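Local coordinates for protein flavodoxin (Aquifex aeolicus, PDB 2ARK) that probably serves as a low-potential electron donor to a number of redox enzymes, using FMN as its cofactor, at residues M4-V9 / G34-L39; R30-T35 / L161-A166; K89-F94 / F120-V125; K19-L24 / A139-E144; V9-R14 / L39-E44. All coordinates share one frame; numbering follows the deposited sequence.

Interaction 1 (M4-V9 / G34-L39); sequences MGKVLV and GTEVRL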
# COMPACT_ATOMS: atom_id res chain seq x y z
N MSE A 4 -26.41 -13.22 19.24
CA MSE A 4 -26.08 -11.83 18.95
C MSE A 4 -24.83 -11.76 18.07
O MSE A 4 -23.98 -12.65 18.12
CB MSE A 4 -25.81 -11.05 20.24
CG MSE A 4 -27.01 -10.83 21.13
SE MSE A 4 -26.52 -10.02 22.90
CE MSE A 4 -26.68 -8.04 22.38
N GLY A 5 -24.73 -10.72 17.26
CA GLY A 5 -23.48 -10.42 16.57
C GLY A 5 -22.41 -10.12 17.60
O GLY A 5 -22.65 -9.43 18.57
N LYS A 6 -21.22 -10.67 17.40
CA LYS A 6 -20.11 -10.55 18.34
C LYS A 6 -19.03 -9.67 17.70
O LYS A 6 -18.43 -10.06 16.69
CB LYS A 6 -19.55 -11.94 18.68
CG LYS A 6 -20.37 -12.74 19.65
CD LYS A 6 -20.53 -14.16 19.15
CE LYS A 6 -19.55 -15.14 19.75
NZ LYS A 6 -19.53 -16.40 18.96
N VAL A 7 -18.83 -8.48 18.29
CA VAL A 7 -17.86 -7.49 17.79
C VAL A 7 -16.72 -7.21 18.80
O VAL A 7 -16.96 -6.94 19.99
CB VAL A 7 -18.58 -6.18 17.35
CG1 VAL A 7 -17.61 -5.03 17.11
CG2 VAL A 7 -19.39 -6.42 16.09
N LEU A 8 -15.48 -7.30 18.33
CA LEU A 8 -14.29 -6.99 19.14
C LEU A 8 -13.73 -5.67 18.67
O LEU A 8 -13.39 -5.50 17.49
CB LEU A 8 -13.21 -8.06 18.97
CG LEU A 8 -12.18 -8.40 20.05
CD1 LEU A 8 -10.86 -8.77 19.40
CD2 LEU A 8 -11.95 -7.38 21.23
N VAL A 9 -13.65 -4.71 19.58
CA VAL A 9 -12.92 -3.49 19.30
C VAL A 9 -11.63 -3.60 20.10
O VAL A 9 -11.65 -3.61 21.31
CB VAL A 9 -13.71 -2.21 19.64
CG1 VAL A 9 -12.92 -0.94 19.23
CG2 VAL A 9 -15.05 -2.24 18.96
N GLY A 34 -29.01 -6.03 19.21
CA GLY A 34 -28.63 -7.44 19.14
C GLY A 34 -27.20 -7.65 18.67
O GLY A 34 -26.87 -8.70 18.11
N THR A 35 -26.36 -6.64 18.86
CA THR A 35 -24.93 -6.75 18.69
C THR A 35 -24.28 -6.63 20.05
O THR A 35 -24.55 -5.70 20.82
CB THR A 35 -24.37 -5.67 17.75
OG1 THR A 35 -25.07 -5.71 16.50
CG2 THR A 35 -22.87 -5.87 17.52
N GLU A 36 -23.41 -7.59 20.33
CA GLU A 36 -22.62 -7.62 21.54
C GLU A 36 -21.17 -7.16 21.26
O GLU A 36 -20.56 -7.58 20.27
CB GLU A 36 -22.64 -9.04 22.05
CG GLU A 36 -22.13 -9.14 23.41
CD GLU A 36 -22.19 -10.54 23.92
OE1 GLU A 36 -22.33 -11.47 23.08
OE2 GLU A 36 -22.09 -10.69 25.14
N VAL A 37 -20.62 -6.32 22.14
CA VAL A 37 -19.31 -5.70 21.91
C VAL A 37 -18.31 -5.95 23.06
O VAL A 37 -18.66 -5.86 24.23
CB VAL A 37 -19.47 -4.17 21.59
CG1 VAL A 37 -18.12 -3.46 21.39
CG2 VAL A 37 -20.35 -3.99 20.37
N ARG A 38 -17.07 -6.30 22.72
CA ARG A 38 -16.00 -6.35 23.71
C ARG A 38 -15.06 -5.23 23.31
O ARG A 38 -14.72 -5.13 22.13
CB ARG A 38 -15.29 -7.72 23.69
CG ARG A 38 -15.60 -8.55 24.86
CD ARG A 38 -16.12 -9.96 24.57
NE ARG A 38 -15.10 -10.99 24.73
CZ ARG A 38 -15.31 -12.24 25.12
NH1 ARG A 38 -16.52 -12.68 25.42
NH2 ARG A 38 -14.29 -13.07 25.23
N LEU A 39 -14.68 -4.36 24.26
CA LEU A 39 -13.67 -3.30 24.03
C LEU A 39 -12.40 -3.59 24.84
O LEU A 39 -12.43 -3.65 26.08
CB LEU A 39 -14.26 -1.94 24.41
CG LEU A 39 -13.42 -0.66 24.39
CD1 LEU A 39 -12.80 -0.35 22.98
CD2 LEU A 39 -14.25 0.52 24.91
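Gly-5 to Val-9 and Thr-35 to Leu-39 pair as parallel strands, their short axes approaching to 4.7 Å and their directions 23° apart. The register runs from Gly-5 opposite Thr-35 to Val-9 opposite Leu-39. Gly-5 O accepts Glu-36 N at 2.7 Å, and Val-7 bonds through both backbone atoms, its N to Glu-36 O and its O to Arg-38 N. Val-9 N then donates to Arg-38 O at 2.8 Å. Where the pairing starts, Gly-5 N reaches Gly-34 O over 3.1 Å with a more bent N-H...O angle of 144°.

On the face of the valines, Val-7 CG2 meets Thr-35 CG2 at 3.8 Å. Val-9 CG1 stands anti to the backbone N (chi1 -176°) and touches Leu-39 CD1, also at 3.8 Å. The opposite face is more polar. Lys-6 and Glu-36 lie side by side there, yet their nearest pair is Lys-6 CG with Glu-36 OE1 at 4.1 Å, while Arg-38 turns away to a salt bridge with Asp-49. The selenomethionine at Met-4, bent at its last torsion, brings CE to 3.5 Å from Thr-35 O.

This pairing closes a beta-alpha-beta unit. Its polar cohesion comes from main-chain bonds, and its apolar face is suited to the helices 17-30 and 148-168 that pack on it.

Interaction 2 (R30-T35 / L161-A166); sequences RSLEGT and LAEWVA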
# COMPACT_ATOMS: atom_id res chain seq x y z
N ARG A 30 -22.63 -1.05 19.20
CA ARG A 30 -23.66 -1.35 20.18
C ARG A 30 -24.99 -0.75 19.76
O ARG A 30 -26.04 -1.19 20.22
CB ARG A 30 -23.27 -0.83 21.58
CG ARG A 30 -22.19 -1.68 22.27
CD ARG A 30 -22.10 -1.36 23.75
NE ARG A 30 -21.05 -0.39 24.01
CZ ARG A 30 -19.86 -0.69 24.53
NH1 ARG A 30 -18.96 0.28 24.69
NH2 ARG A 30 -19.55 -1.95 24.89
N SER A 31 -24.94 0.23 18.85
CA SER A 31 -26.14 0.96 18.44
C SER A 31 -27.06 0.10 17.57
O SER A 31 -28.25 0.35 17.50
CB SER A 31 -25.79 2.31 17.78
OG SER A 31 -25.51 2.17 16.39
N LEU A 32 -26.48 -0.92 16.92
CA LEU A 32 -27.27 -1.91 16.18
C LEU A 32 -27.80 -2.93 17.17
O LEU A 32 -27.02 -3.76 17.65
CB LEU A 32 -26.41 -2.64 15.15
CG LEU A 32 -26.98 -3.09 13.79
CD1 LEU A 32 -26.57 -4.52 13.48
CD2 LEU A 32 -28.49 -2.89 13.61
N GLU A 33 -29.10 -2.90 17.46
CA GLU A 33 -29.72 -3.86 18.37
C GLU A 33 -29.29 -5.31 18.12
O GLU A 33 -29.22 -5.76 16.97
CB GLU A 33 -31.23 -3.75 18.29
CG GLU A 33 -31.90 -3.02 19.48
CD GLU A 33 -33.31 -2.48 19.13
OE1 GLU A 33 -33.43 -1.69 18.16
OE2 GLU A 33 -34.30 -2.86 19.82
N GLY A 34 -29.01 -6.03 19.21
CA GLY A 34 -28.63 -7.44 19.14
C GLY A 34 -27.20 -7.65 18.67
O GLY A 34 -26.87 -8.70 18.11
N THR A 35 -26.36 -6.64 18.86
CA THR A 35 -24.93 -6.75 18.69
C THR A 35 -24.28 -6.63 20.05
O THR A 35 -24.55 -5.70 20.82
CB THR A 35 -24.37 -5.67 17.75
OG1 THR A 35 -25.07 -5.71 16.50
CG2 THR A 35 -22.87 -5.87 17.52
N LEU A 161 -19.58 -2.24 10.74
CA LEU A 161 -19.05 -3.53 11.20
C LEU A 161 -20.17 -4.41 11.73
O LEU A 161 -20.27 -5.58 11.33
CB LEU A 161 -18.03 -3.31 12.31
CG LEU A 161 -16.87 -4.28 12.52
CD1 LEU A 161 -16.47 -4.24 13.97
CD2 LEU A 161 -17.08 -5.73 12.02
N ALA A 162 -21.02 -3.85 12.58
CA ALA A 162 -22.09 -4.61 13.23
C ALA A 162 -23.13 -5.03 12.19
O ALA A 162 -23.68 -6.13 12.25
CB ALA A 162 -22.74 -3.78 14.32
N GLU A 163 -23.39 -4.14 11.24
CA GLU A 163 -24.27 -4.39 10.12
C GLU A 163 -23.76 -5.49 9.19
O GLU A 163 -24.53 -6.33 8.76
CB GLU A 163 -24.51 -3.10 9.36
CG GLU A 163 -25.43 -2.13 10.10
CD GLU A 163 -25.47 -0.71 9.47
OE1 GLU A 163 -24.51 -0.37 8.72
OE2 GLU A 163 -26.44 0.04 9.74
N TRP A 164 -22.45 -5.52 8.89
CA TRP A 164 -21.91 -6.59 8.04
C TRP A 164 -21.95 -7.94 8.79
O TRP A 164 -22.26 -8.98 8.20
CB TRP A 164 -20.47 -6.31 7.59
CG TRP A 164 -20.27 -5.19 6.58
CD1 TRP A 164 -19.17 -4.43 6.47
CD2 TRP A 164 -21.18 -4.73 5.56
NE1 TRP A 164 -19.30 -3.51 5.46
CE2 TRP A 164 -20.52 -3.67 4.87
CE3 TRP A 164 -22.47 -5.09 5.16
CZ2 TRP A 164 -21.11 -2.97 3.81
CZ3 TRP A 164 -23.07 -4.39 4.10
CH2 TRP A 164 -22.37 -3.34 3.44
N VAL A 165 -21.64 -7.90 10.09
CA VAL A 165 -21.81 -9.09 10.94
C VAL A 165 -23.25 -9.59 10.91
O VAL A 165 -23.48 -10.77 10.76
CB VAL A 165 -21.36 -8.83 12.39
CG1 VAL A 165 -21.91 -9.93 13.34
CG2 VAL A 165 -19.83 -8.71 12.46
N ALA A 166 -24.20 -8.68 11.03
CA ALA A 166 -25.64 -8.98 11.05
C ALA A 166 -26.14 -9.56 9.73
O ALA A 166 -27.01 -10.44 9.72
CB ALA A 166 -26.42 -7.71 11.38
O HOH W 1 -24.28 -7.50 14.49
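Leu-32, just after helix 17-30, sends its side chain toward helix 148-168. Its CB meets Ala-162 CB at 3.9 Å, while CD1 reaches further, to 3.5 Å from Ala-162 O and 3.8 Å from Ala-166 CB. Leu-32 CG also lies against Glu-163 CG, whose carboxylate is held by Arg-160. Leu-32 opens a type II beta turn through Glu-33 and Gly-34, the glycine with a positive phi of 76°, and Thr-35 closes it.

With chi1 at -55°, Thr-35 OG1 sits beside its own backbone N. It donates to Leu-32 O at 3.0 Å, reinforcing the weak turn bond from Thr-35 N to the same oxygen. A water donates to OG1 of Thr-35 at 2.8 Å and to Ala-162 O at 2.7 Å, bridging turn and helix; Ala-162 O also accepts Ala-166 N. An alanine at Thr-35 would probably deprive Leu-32 O of its hydroxyl donor and the water of its hold on the turn.

The turn thus leads from helix 17-30 into strand 35-41 against helix 148-168, where Thr-35 and Leu-161 both touch Val-7 of strand 5-11 and Ala-166 reaches Leu-175 of helix 175-181.

Interaction 3 (K89-F94 / F120-V125); sequences KIACAF and FLVFGV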
# COMPACT_ATOMS: atom_id res chain seq x y z
N LYS A 89 -13.39 -14.19 9.34
CA LYS A 89 -13.82 -13.15 10.26
C LYS A 89 -13.87 -11.88 9.45
O LYS A 89 -13.20 -11.79 8.42
CB LYS A 89 -12.90 -13.00 11.48
CG LYS A 89 -13.19 -14.03 12.53
CD LYS A 89 -12.20 -14.00 13.67
CE LYS A 89 -12.17 -15.38 14.33
NZ LYS A 89 -13.51 -15.76 14.84
N ILE A 90 -14.70 -10.94 9.90
CA ILE A 90 -14.89 -9.66 9.24
C ILE A 90 -14.18 -8.61 10.08
O ILE A 90 -14.34 -8.60 11.30
CB ILE A 90 -16.40 -9.33 9.08
CG1 ILE A 90 -17.06 -10.38 8.18
CG2 ILE A 90 -16.61 -7.93 8.52
CD1 ILE A 90 -18.56 -10.38 8.18
N ALA A 91 -13.38 -7.75 9.43
CA ALA A 91 -12.54 -6.77 10.13
C ALA A 91 -12.41 -5.45 9.38
O ALA A 91 -12.59 -5.41 8.17
CB ALA A 91 -11.16 -7.34 10.43
N CYS A 92 -12.13 -4.39 10.14
CA CYS A 92 -11.80 -3.04 9.63
C CYS A 92 -10.75 -2.42 10.58
O CYS A 92 -10.33 -3.07 11.54
CB CYS A 92 -13.05 -2.19 9.57
SG CYS A 92 -13.91 -2.07 11.18
N ALA A 93 -10.38 -1.16 10.31
CA ALA A 93 -9.20 -0.51 10.89
C ALA A 93 -9.57 0.90 11.30
O ALA A 93 -10.49 1.48 10.73
CB ALA A 93 -8.02 -0.46 9.83
N PHE A 94 -8.85 1.47 12.26
CA PHE A 94 -8.96 2.93 12.53
C PHE A 94 -7.67 3.49 13.11
O PHE A 94 -6.85 2.73 13.66
CB PHE A 94 -10.18 3.28 13.37
CG PHE A 94 -10.24 2.59 14.72
CD1 PHE A 94 -10.76 1.28 14.84
CD2 PHE A 94 -9.85 3.28 15.90
CE1 PHE A 94 -10.83 0.66 16.09
CE2 PHE A 94 -9.93 2.66 17.16
CZ PHE A 94 -10.41 1.34 17.26
N PHE A 120 -9.08 -12.89 6.79
CA PHE A 120 -10.28 -12.12 7.11
C PHE A 120 -10.82 -11.40 5.87
O PHE A 120 -10.08 -11.10 4.93
CB PHE A 120 -10.00 -11.08 8.20
CG PHE A 120 -9.54 -11.67 9.52
CD1 PHE A 120 -9.60 -13.04 9.77
CD2 PHE A 120 -9.10 -10.82 10.53
CE1 PHE A 120 -9.22 -13.56 10.99
CE2 PHE A 120 -8.71 -11.31 11.77
CZ PHE A 120 -8.76 -12.69 12.01
N LEU A 121 -12.13 -11.14 5.89
CA LEU A 121 -12.78 -10.28 4.91
C LEU A 121 -12.73 -8.87 5.50
O LEU A 121 -13.28 -8.65 6.60
CB LEU A 121 -14.25 -10.69 4.72
CG LEU A 121 -14.82 -11.87 3.92
CD1 LEU A 121 -14.91 -11.51 2.46
CD2 LEU A 121 -14.08 -13.21 4.11
N VAL A 122 -12.06 -7.94 4.81
CA VAL A 122 -11.90 -6.56 5.29
C VAL A 122 -12.59 -5.51 4.42
O VAL A 122 -12.88 -5.72 3.25
CB VAL A 122 -10.40 -6.20 5.50
CG1 VAL A 122 -9.69 -7.31 6.33
CG2 VAL A 122 -9.70 -6.01 4.15
N PHE A 123 -12.87 -4.37 5.02
CA PHE A 123 -13.67 -3.35 4.36
C PHE A 123 -13.34 -1.95 4.96
O PHE A 123 -12.78 -1.83 6.06
CB PHE A 123 -15.18 -3.67 4.54
CG PHE A 123 -15.64 -3.52 5.95
CD1 PHE A 123 -15.45 -4.54 6.89
CD2 PHE A 123 -16.22 -2.33 6.38
CE1 PHE A 123 -15.88 -4.37 8.23
CE2 PHE A 123 -16.62 -2.17 7.72
CZ PHE A 123 -16.43 -3.18 8.63
N GLY A 124 -13.71 -0.92 4.20
CA GLY A 124 -13.82 0.46 4.68
C GLY A 124 -15.24 0.92 4.41
O GLY A 124 -16.09 0.12 4.00
N VAL A 125 -15.53 2.20 4.64
CA VAL A 125 -16.90 2.72 4.56
C VAL A 125 -17.06 3.85 3.58
O VAL A 125 -16.30 4.80 3.59
CB VAL A 125 -17.44 3.15 5.97
CG1 VAL A 125 -18.81 3.76 5.86
CG2 VAL A 125 -17.47 1.96 6.91
O HOH W 2 -11.36 -0.18 7.71
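Lys-89 O accepts Leu-121 N at 2.8 Å, the shortest hydrogen bond between the segments. The next rung is Ala-91 N to Leu-121 O at 3.0 Å, and the same oxygen is approached by the CA-H of Ile-90. Pairing then slackens: Phe-123 N to Ala-91 O is weak, at 3.3 Å with an N-H...O angle of 136°. Past that point a water takes over, accepting from Ala-93 N and donating to Phe-123 O at 2.7 Å.

Strand 90-97, helix 104-117 and strand 121-128 form a beta-alpha-beta unit of the flavodoxin-like fold, and these rungs join its two parallel strands. Val-122 also makes backbone hydrogen bonds with the second subunit and packs on that subunit's own Val-122, so the pairing lies beside an interface.

Two phenylalanines frame the contact. Over one face of Phe-120 stands Lys-89 CB, 3.9 Å from the ring centroid and offset toward the rim. The lysine chain runs alongside the ring in the same direction before NZ bonds to Ala-53 O. In Phe-123, chi1 of 69° sets CG between the backbone N and the carbonyl carbon, and the end of the side chain comes nearer strand 90-97. Cys-92 CB is over one face, 3.9 Å from the centroid of Phe-123, whereas Cys-92 SG makes an oblique sulfur-aromatic contact. Ile-90 CG2 touches Phe-123 CE1 at 3.6 Å, the two side chains at about a right angle. Trp-164 of helix 148-168 meets the Phe-123 ring edge-to-face.

Interaction 4 (K19-L24 / A139-E144); sequences KKMAEL and AVVAGE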
# COMPACT_ATOMS: atom_id res chain seq x y z
N LYS A 19 -7.82 5.50 21.85
CA LYS A 19 -8.77 5.02 22.86
C LYS A 19 -10.11 5.75 22.73
O LYS A 19 -11.15 5.11 22.75
CB LYS A 19 -8.23 5.11 24.31
CG LYS A 19 -9.03 4.19 25.35
CD LYS A 19 -9.11 4.71 26.77
CE LYS A 19 -9.73 3.71 27.76
NZ LYS A 19 -9.15 3.79 29.21
N LYS A 20 -10.10 7.06 22.60
CA LYS A 20 -11.33 7.82 22.38
C LYS A 20 -12.04 7.39 21.08
O LYS A 20 -13.26 7.18 21.08
CB LYS A 20 -11.06 9.33 22.44
CG LYS A 20 -11.03 9.91 23.88
CD LYS A 20 -9.77 9.46 24.66
CE LYS A 20 -9.99 9.16 26.20
NZ LYS A 20 -8.85 8.34 26.81
N MSE A 21 -11.29 7.21 19.98
CA MSE A 21 -11.85 6.60 18.77
C MSE A 21 -12.46 5.23 19.02
O MSE A 21 -13.53 4.95 18.53
CB MSE A 21 -10.81 6.43 17.67
CG MSE A 21 -10.15 7.70 17.23
SE MSE A 21 -8.92 7.37 15.75
CE MSE A 21 -10.24 7.27 14.23
N ALA A 22 -11.78 4.39 19.79
CA ALA A 22 -12.20 2.99 20.02
C ALA A 22 -13.51 2.92 20.76
O ALA A 22 -14.34 2.03 20.51
CB ALA A 22 -11.13 2.28 20.80
N GLU A 23 -13.71 3.88 21.67
CA GLU A 23 -14.90 3.93 22.49
C GLU A 23 -16.10 4.30 21.62
O GLU A 23 -17.20 3.78 21.82
CB GLU A 23 -14.74 4.93 23.62
CG GLU A 23 -13.89 4.45 24.77
CD GLU A 23 -13.48 5.58 25.71
OE1 GLU A 23 -13.64 6.77 25.35
OE2 GLU A 23 -12.98 5.29 26.82
N LEU A 24 -15.86 5.18 20.65
CA LEU A 24 -16.88 5.64 19.71
C LEU A 24 -17.22 4.58 18.67
O LEU A 24 -18.39 4.43 18.31
CB LEU A 24 -16.43 6.92 19.02
CG LEU A 24 -16.51 8.16 19.93
CD1 LEU A 24 -15.60 9.29 19.41
CD2 LEU A 24 -17.95 8.63 20.16
N ALA A 139 -11.81 4.46 9.89
CA ALA A 139 -11.98 5.75 10.54
C ALA A 139 -10.60 6.38 10.83
O ALA A 139 -9.74 5.73 11.38
CB ALA A 139 -12.85 5.62 11.81
N VAL A 140 -10.39 7.62 10.41
CA VAL A 140 -9.11 8.32 10.62
C VAL A 140 -9.39 9.74 11.18
O VAL A 140 -10.40 10.37 10.82
CB VAL A 140 -8.24 8.38 9.29
CG1 VAL A 140 -7.82 6.96 8.82
CG2 VAL A 140 -8.99 9.13 8.14
N VAL A 141 -8.51 10.22 12.05
CA VAL A 141 -8.61 11.53 12.67
C VAL A 141 -7.19 12.04 12.91
O VAL A 141 -6.26 11.25 13.06
CB VAL A 141 -9.40 11.47 14.05
CG1 VAL A 141 -9.43 12.84 14.70
CG2 VAL A 141 -10.87 10.98 13.86
N ALA A 142 -6.99 13.36 12.92
CA ALA A 142 -5.75 13.87 13.45
C ALA A 142 -5.97 14.29 14.91
O ALA A 142 -6.88 15.08 15.21
CB ALA A 142 -5.23 15.01 12.60
N GLY A 143 -5.17 13.74 15.81
CA GLY A 143 -5.37 13.95 17.25
C GLY A 143 -6.61 13.27 17.81
O GLY A 143 -7.00 12.18 17.37
N GLU A 144 -7.26 13.92 18.78
CA GLU A 144 -8.47 13.39 19.39
C GLU A 144 -9.74 13.65 18.52
O GLU A 144 -9.88 14.71 17.93
CB GLU A 144 -8.62 13.97 20.81
CG GLU A 144 -9.94 13.61 21.51
CD GLU A 144 -10.17 14.35 22.82
OE1 GLU A 144 -9.49 15.38 23.10
OE2 GLU A 144 -11.04 13.90 23.59
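Met-21, a selenomethionine, reaches from helix 17-30 to strand 139-142 and carries most of this helix-on-sheet contact of the flavodoxin-like fold. The short axes stay 10.3 Å apart and run at 145°, closer to antiparallel than to perpendicular, so side chains must span the gap, and no hydrogen bond crosses it.

The apolar part depends on one methyl group. The chain of Met-21 is extended through chi2 and then bends at chi3 (80°), which places CE beside the strand. There CE touches Ala-139 CB at 3.9 Å and Val-141 CG2 at 3.8 Å, two side chains that both point toward the helix, while Val-140 between them points away. Around this group, Phe-94 of strand 90-97 touches Met-21 and Ala-139, and Cys-154 of helix 148-168 also packs on Met-21.

The polar part is looser and lies nearer the surface. Glu-144, extended beyond CG, brings OE2 to 4.0 Å from Lys-20 CG. The charges themselves stay apart, with Lys-20 NZ 6.8 Å from Glu-144 OE2, because the lysine chain bends and its end leads away. Any attraction between them is therefore likely to be long-range, and OE1 of Glu-144 has a long, weak ion pair with Arg-146.

The closest approach across the contact joins a side chain to the backbone: Met-21 CE lies 3.3 Å from Ala-139 O.

Interaction 5 (V9-R14 / L39-E44); sequences VIYDTR and LKHVDE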
# COMPACT_ATOMS: atom_id res chain seq x y z
N VAL A 9 -13.65 -4.71 19.58
CA VAL A 9 -12.92 -3.49 19.30
C VAL A 9 -11.63 -3.60 20.10
O VAL A 9 -11.65 -3.61 21.31
CB VAL A 9 -13.71 -2.21 19.64
CG1 VAL A 9 -12.92 -0.94 19.23
CG2 VAL A 9 -15.05 -2.24 18.96
N ILE A 10 -10.50 -3.71 19.40
CA ILE A 10 -9.22 -3.88 20.07
C ILE A 10 -8.33 -2.72 19.62
O ILE A 10 -8.32 -2.40 18.45
CB ILE A 10 -8.63 -5.30 19.77
CG1 ILE A 10 -7.38 -5.57 20.56
CG2 ILE A 10 -8.37 -5.55 18.24
CD1 ILE A 10 -6.55 -6.73 19.91
N TYR A 11 -7.62 -2.05 20.54
CA TYR A 11 -6.84 -0.83 20.16
C TYR A 11 -5.52 -0.75 20.93
O TYR A 11 -5.41 -1.25 22.04
CB TYR A 11 -7.66 0.47 20.37
CG TYR A 11 -7.95 0.68 21.82
CD1 TYR A 11 -7.14 1.49 22.61
CD2 TYR A 11 -8.99 -0.00 22.45
CE1 TYR A 11 -7.36 1.62 23.98
CE2 TYR A 11 -9.24 0.14 23.80
CZ TYR A 11 -8.42 0.95 24.56
OH TYR A 11 -8.66 1.06 25.90
N ASP A 12 -4.52 -0.13 20.29
CA ASP A 12 -3.36 0.39 20.97
C ASP A 12 -3.51 1.91 21.00
O ASP A 12 -4.33 2.47 20.28
CB ASP A 12 -2.09 -0.02 20.24
CG ASP A 12 -0.83 0.17 21.09
OD1 ASP A 12 -0.94 0.59 22.25
OD2 ASP A 12 0.29 -0.05 20.60
N THR A 13 -2.71 2.57 21.83
CA THR A 13 -2.72 4.04 21.90
C THR A 13 -1.39 4.59 22.50
O THR A 13 -0.79 3.98 23.37
CB THR A 13 -4.00 4.54 22.71
OG1 THR A 13 -4.10 5.96 22.63
CG2 THR A 13 -3.96 4.10 24.19
N ARG A 14 -0.90 5.72 22.00
CA ARG A 14 0.15 6.43 22.75
C ARG A 14 -0.34 7.47 23.75
O ARG A 14 0.15 7.49 24.87
CB ARG A 14 1.32 7.00 21.92
CG ARG A 14 1.09 7.32 20.44
CD ARG A 14 2.09 8.46 19.99
NE ARG A 14 3.46 8.12 19.54
CZ ARG A 14 4.08 6.94 19.64
NH1 ARG A 14 3.48 5.87 20.18
NH2 ARG A 14 5.33 6.82 19.16
N LEU A 39 -14.68 -4.36 24.26
CA LEU A 39 -13.67 -3.30 24.03
C LEU A 39 -12.40 -3.59 24.84
O LEU A 39 -12.43 -3.65 26.08
CB LEU A 39 -14.26 -1.94 24.41
CG LEU A 39 -13.42 -0.66 24.39
CD1 LEU A 39 -12.80 -0.35 22.98
CD2 LEU A 39 -14.25 0.52 24.91
N LYS A 40 -11.27 -3.82 24.16
CA LYS A 40 -10.00 -4.12 24.88
C LYS A 40 -8.82 -3.30 24.38
O LYS A 40 -8.68 -3.09 23.21
CB LYS A 40 -9.64 -5.60 24.78
CG LYS A 40 -10.78 -6.59 25.03
CD LYS A 40 -10.80 -7.17 26.43
CE LYS A 40 -12.07 -8.07 26.59
NZ LYS A 40 -12.08 -9.10 27.73
N HIS A 41 -7.96 -2.85 25.29
CA HIS A 41 -6.61 -2.42 24.93
C HIS A 41 -5.80 -3.69 24.53
O HIS A 41 -6.05 -4.79 25.05
CB HIS A 41 -5.98 -1.64 26.11
CG HIS A 41 -4.57 -1.19 25.86
ND1 HIS A 41 -4.27 -0.08 25.11
CD2 HIS A 41 -3.39 -1.70 26.27
CE1 HIS A 41 -2.95 0.07 25.04
NE2 HIS A 41 -2.40 -0.91 25.74
N VAL A 42 -4.86 -3.55 23.60
CA VAL A 42 -4.01 -4.67 23.19
C VAL A 42 -3.34 -5.48 24.34
O VAL A 42 -3.26 -6.71 24.25
CB VAL A 42 -2.95 -4.24 22.12
CG1 VAL A 42 -1.96 -3.27 22.68
CG2 VAL A 42 -2.22 -5.43 21.60
N ASP A 43 -2.89 -4.80 25.41
CA ASP A 43 -2.26 -5.47 26.57
C ASP A 43 -3.27 -6.29 27.37
O ASP A 43 -2.89 -7.17 28.13
CB ASP A 43 -1.69 -4.47 27.58
CG ASP A 43 -0.57 -3.60 27.03
OD1 ASP A 43 0.21 -4.03 26.14
OD2 ASP A 43 -0.48 -2.47 27.56
N GLU A 44 -4.55 -5.95 27.23
CA GLU A 44 -5.66 -6.62 27.89
C GLU A 44 -6.14 -7.84 27.10
O GLU A 44 -6.61 -8.80 27.67
CB GLU A 44 -6.82 -5.61 27.92
CG GLU A 44 -7.57 -5.40 29.20
CD GLU A 44 -8.85 -4.52 28.98
OE1 GLU A 44 -8.84 -3.56 28.13
OE2 GLU A 44 -9.87 -4.79 29.70
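Tyr-11 and His-41 meet where two parallel strands of the flavodoxin-like sheet end, the edge at which this fold holds its cofactor. The edge of the His-41 ring turns toward the face of Tyr-11 in an offset edge-to-face pair, centroids 5.5 Å apart and planes at 72°. His-41 CA stands over the tyrosine ring, 4.0 Å from its centroid. Chi1 of 65° sets Tyr-11 CG between the backbone N and the carbonyl carbon, and the end of the side chain comes nearer the second strand. Leu-39 CD1 touches Tyr-11 CE2 at 3.7 Å. An alanine at Tyr-11 would probably leave the histidine edge and Leu-39 CD1 without the ring they rest on, opening a gap beside Ala-22 of helix 17-30.

Backbone bonds fix this register: Tyr-11 N donates to Lys-40 O at 3.1 Å, and Tyr-11 O accepts Val-42 N at 2.8 Å. Further out, Glu-44 OE1 accepts His-41 N, and Val-42 CG1 lies over one face of the imidazole.

Asp-12 OD2 is bonded to Ser-68, while its OD1 lies 3.5 Å from His-41 CE1. Thr-13 OG1 bonds to Gly-16 N, and its side chain comes within about 3 Å, nearest atoms, of a phosphate ion, probably from the crystallisation liquor, at a place consistent with the phosphate loop that follows the first strand in flavodoxins. Thr-13 N meets Asp-12 OD1 from above the carboxylate plane, at 2.7 Å.

Interactions 1 and 5 are successive lengths of one strand pair, sharing Val-9 and Leu-39, with centres about 15 Å apart. Interaction 2 continues interaction 1 at the other end through Gly-34 and Thr-35, and Val-7 CG1 meets Leu-161 CD1 at 3.4 Å. Helix 148-168 carries the contact on to interaction 3, where Leu-161 CG is 3.9 Å from Cys-92 SG. Phe-94 is the common neighbour further along: its CZ lies 3.9 Å from Val-9 CG1, and its CD2 lies 3.7 Å from Met-21 CB of interaction 4. Ala-22 CB then touches Tyr-11 CD2 at 3.5 Å, joining interactions 4 and 5. Thr-13 of interaction 5 lies by the phosphate ion, probably from the crystallisation liquor, and so probably near the FMN site.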